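Local coordinates for diaminopimelate decarboxylase (Psychromonas ingrahamii, PDB 4XG1), which catalyses the pyridoxal-phosphate-dependent decarboxylation of diaminopimelate, most likely turning the meso isomer into L-lysine at the end of the lysine pathway, at the interface of chains A and B. Numbering follows the deposited sequence. Chains: chain A/B, Diaminopimelate decarboxylase.

Contact 1 and contact 2 are two patches of the same two-fold homodimer interface, their C-alpha centres about 22 Å apart, and they share no residue. Contact 1 brings the 313-317 helices of both chains together and lies about 11 Å from A:Cys348, the probable proton donor. Contact 2, about 27 Å from A:Cys348, sets helix 84-92 of chain A against B:Ser386 and the late residues B:Leu412 and B:Trp413. Chain B supplies the short 3-10 helices 378-380 and 384-386 to contacts 1 and 2 respectively. Because contact 1 and its twin join predicted substrate-binding residues of both chains, dimerisation probably helps shape both active sites.

Contact 1: the interface of chains A and B. Residues chain A 308, 312, 315-316, 349; chain B 312, 316-317, 380.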
# COMPACT_ATOMS: atom_id res chain seq x y z
N MET A 308 -4.10 -0.80 -7.52
CA MET A 308 -4.22 -0.38 -6.12
C MET A 308 -2.90 0.19 -5.56
O MET A 308 -2.93 0.98 -4.65
CB MET A 308 -4.68 -1.55 -5.26
CG MET A 308 -3.61 -2.62 -5.13
SD MET A 308 -4.17 -4.07 -4.26
CE MET A 308 -3.91 -3.48 -2.62
N ILE A 312 -5.18 3.48 -3.91
CA ILE A 312 -5.65 2.43 -3.00
C ILE A 312 -7.05 2.67 -2.39
O ILE A 312 -7.61 1.78 -1.77
CB ILE A 312 -4.63 2.21 -1.88
CG1 ILE A 312 -4.79 0.80 -1.29
CG2 ILE A 312 -4.80 3.26 -0.80
CD1 ILE A 312 -3.63 0.35 -0.43
N ALA A 315 -9.83 -0.03 -3.01
CA ALA A 315 -9.53 -1.29 -2.30
C ALA A 315 -9.57 -1.15 -0.79
O ALA A 315 -10.10 -1.99 -0.10
CB ALA A 315 -8.15 -1.79 -2.70
N LEU A 316 -9.06 -0.02 -0.26
CA LEU A 316 -8.93 0.10 1.17
C LEU A 316 -10.23 0.56 1.87
O LEU A 316 -10.46 0.17 3.00
CB LEU A 316 -7.80 1.07 1.52
CG LEU A 316 -7.57 1.26 3.02
CD1 LEU A 316 -7.29 -0.06 3.72
CD2 LEU A 316 -6.40 2.20 3.21
N GLU A 349 -4.35 -9.58 -7.04
CA GLU A 349 -5.30 -9.77 -5.94
C GLU A 349 -6.65 -9.39 -6.42
O GLU A 349 -6.77 -8.46 -7.23
CB GLU A 349 -4.99 -8.77 -4.85
CG GLU A 349 -4.12 -9.33 -3.82
CD GLU A 349 -3.77 -8.31 -2.78
OE1 GLU A 349 -4.72 -7.64 -2.25
OE2 GLU A 349 -2.55 -8.24 -2.52
N ILE B 312 0.49 -3.36 5.97
CA ILE B 312 -0.89 -2.95 5.68
C ILE B 312 -1.94 -4.03 5.95
O ILE B 312 -3.14 -3.78 5.87
CB ILE B 312 -1.00 -2.42 4.25
CG1 ILE B 312 -2.23 -1.50 4.12
CG2 ILE B 312 -1.10 -3.56 3.27
CD1 ILE B 312 -2.26 -0.65 2.89
N LEU B 316 -5.89 -3.49 5.77
CA LEU B 316 -6.51 -3.78 4.48
C LEU B 316 -7.41 -5.01 4.53
O LEU B 316 -8.40 -5.08 3.80
CB LEU B 316 -5.45 -3.94 3.40
CG LEU B 316 -6.01 -4.29 2.02
CD1 LEU B 316 -6.99 -3.22 1.53
CD2 LEU B 316 -4.84 -4.42 1.04
N TYR B 317 -7.04 -5.99 5.36
CA TYR B 317 -7.77 -7.24 5.39
C TYR B 317 -8.35 -7.59 6.76
O TYR B 317 -8.91 -8.65 6.90
CB TYR B 317 -6.84 -8.37 5.01
CG TYR B 317 -6.03 -8.16 3.74
CD1 TYR B 317 -6.62 -8.24 2.50
CD2 TYR B 317 -4.68 -7.99 3.79
CE1 TYR B 317 -5.87 -8.10 1.36
CE2 TYR B 317 -3.92 -7.85 2.65
CZ TYR B 317 -4.51 -7.92 1.45
OH TYR B 317 -3.75 -7.74 0.33
N MET B 380 4.07 -4.68 0.33
CA MET B 380 2.93 -3.81 0.25
C MET B 380 3.20 -2.49 0.95
O MET B 380 2.25 -1.71 1.12
CB MET B 380 1.67 -4.46 0.82
CG MET B 380 1.40 -5.82 0.24
SD MET B 380 -0.23 -6.43 0.66
CE MET B 380 -1.29 -5.41 -0.34
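In class-II (fold-type III) decarboxylases the active site is completed across the dimer, and here the CETGD loop of chain A, with A:Glu349 next to the probable proton donor A:Cys348, meets helix 313-317 of chain B. The phenol OH of B:Tyr317 donates a hydrogen bond to carboxylate oxygen OE1 of A:Glu349 at 2.8 Å. The other oxygen, OE2, is 3.1 Å from the same OH, which therefore faces both oxygens of the carboxylate. OE1 lies in the plane of the tyrosine ring, at its edge, but the hydroxyl reaches OE1 from above the carboxylate, 40° out of that plane. The two flat groups are turned 48° against each other. Both residues are predicted to bind substrate, so their bond probably fixes the relation between groups from the two subunits. One face of the B:Tyr317 ring is covered by CG of its own neighbour B:Leu316, 3.8 Å above the centre.

Beside the polar pair the interface is apolar. B:Leu316 pushes its two branches into chain A: CD1 lies 3.7 Å from the backbone O of A:Ala315 and also touches CD1 of A:Leu316, while CD2 rests on the methyl CE of A:Met308. With its CG anti to the backbone N (chi1 178°), the leucine sends one methyl toward the partner helix and the other toward the methionine. The chain of A:Met308 bends at its end, and CE thereby also comes to 4.0 Å from CE of B:Met380. That second methionine methyl packs near OE2 of A:Glu349 as well, bordering the carboxylate with apolar surface. A:Ile312 and B:Ile312 meet end to end through their CD1 methyls, 3.7 Å apart, in nearly the same conformation in both chains, as expected beside the two-fold axis.

Contact 2: the interface of chains A and B. Residues chain A 64, 85-86, 89; chain B 386, 412-413.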
# COMPACT_ATOMS: atom_id res chain seq x y z
N SER A 64 1.55 15.56 -1.10
CA SER A 64 2.79 16.15 -0.53
C SER A 64 3.79 16.50 -1.60
O SER A 64 4.91 16.83 -1.32
CB SER A 64 3.41 15.16 0.47
OG SER A 64 2.41 14.54 1.23
N GLY A 85 9.38 13.92 7.72
CA GLY A 85 9.40 13.83 6.30
C GLY A 85 8.57 14.97 5.68
O GLY A 85 9.01 15.63 4.72
N GLU A 86 7.40 15.21 6.26
CA GLU A 86 6.56 16.31 5.78
C GLU A 86 7.16 17.67 6.10
O GLU A 86 7.09 18.59 5.26
CB GLU A 86 5.13 16.21 6.32
CG GLU A 86 4.40 15.01 5.69
CD GLU A 86 2.92 14.97 5.95
OE1 GLU A 86 2.45 15.75 6.80
OE2 GLU A 86 2.23 14.19 5.27
N ARG A 89 9.72 18.24 3.45
CA ARG A 89 9.08 18.49 2.17
C ARG A 89 8.68 19.94 2.12
O ARG A 89 8.89 20.61 1.11
CB ARG A 89 7.83 17.60 1.98
CG ARG A 89 8.14 16.22 1.42
CD ARG A 89 6.87 15.39 1.25
NE ARG A 89 7.08 14.17 0.45
CZ ARG A 89 7.23 14.17 -0.87
NH1 ARG A 89 7.19 15.29 -1.59
NH2 ARG A 89 7.44 13.04 -1.50
N SER B 386 4.77 10.46 4.49
CA SER B 386 6.16 10.73 4.24
C SER B 386 7.03 10.08 5.28
O SER B 386 7.95 10.70 5.80
CB SER B 386 6.43 12.24 4.15
OG SER B 386 5.83 12.78 2.96
N LEU B 412 12.61 10.61 -0.32
CA LEU B 412 11.15 10.68 -0.40
C LEU B 412 10.69 11.45 -1.64
O LEU B 412 9.74 11.06 -2.27
CB LEU B 412 10.55 11.29 0.84
CG LEU B 412 10.63 10.45 2.13
CD1 LEU B 412 10.28 11.31 3.32
CD2 LEU B 412 9.73 9.27 2.10
N TRP B 413 11.38 12.54 -1.96
CA TRP B 413 10.96 13.41 -3.04
C TRP B 413 11.90 13.29 -4.26
O TRP B 413 11.93 14.16 -5.10
CB TRP B 413 10.88 14.85 -2.57
CG TRP B 413 12.11 15.33 -1.98
CD1 TRP B 413 13.23 15.70 -2.65
CD2 TRP B 413 12.41 15.47 -0.57
NE1 TRP B 413 14.21 16.05 -1.76
CE2 TRP B 413 13.74 15.93 -0.47
CE3 TRP B 413 11.68 15.26 0.60
CZ2 TRP B 413 14.36 16.20 0.75
CZ3 TRP B 413 12.30 15.51 1.82
CH2 TRP B 413 13.63 15.98 1.88
O HOH W 1 8.94 11.01 8.31
O HOH W 2 3.24 13.07 3.24
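B:Ser386 OG receives a weak hydrogen bond from the guanidinium NE of A:Arg89 at 3.1 Å and also binds water 2 at 2.6 Å. That water is held by two further groups of chain A, the hydroxyl OG of A:Ser64 and the carboxylate oxygen OE2 of A:Glu86, the latter at 2.5 Å. One serine hydroxyl is thus tied to three side chains of the pyridoxal-binding barrel domain, two of them through the water. A:Ser64 follows shortly after A:Lys61, the family's Schiff-base lysine, so this small network may steady the neighbourhood of that segment. The bond from NE is bent, 124° at the hydrogen.

B:Ser386 closes the 3-10 helix 384-386 in a left-handed backbone conformation. Its carbonyl O faces the start of helix 84-92, where water 1 joins it, at 2.7 Å, to the backbone N of A:Gly85. A:Gly85 has no side chain, and its CA comes to 3.5 Å from the same carbonyl O; CD1 of B:Leu412 also packs against this CA. CB of B:Ser386 meanwhile rests on CG of A:Glu86.

A:Arg89 runs extended from CG to NE and then turns at its last torsion, chi4 -75°, carrying the guanidinium alongside the backbone of B:Leu412 and B:Trp413. Its NH2 is near B:Leu412 O, but the N-H points away and no hydrogen bond forms. The arginine and B:Trp413 run antiparallel alongside one another, the guanidinium and indole planes 77° apart, so they do not stack. Instead the guanidinium nitrogen NH1 sits 3.8 Å from the tryptophan CB, and the aliphatic part of the arginine makes its contact through methylene CG, 3.8 Å from CE3 on the six-membered ring of B:Trp413.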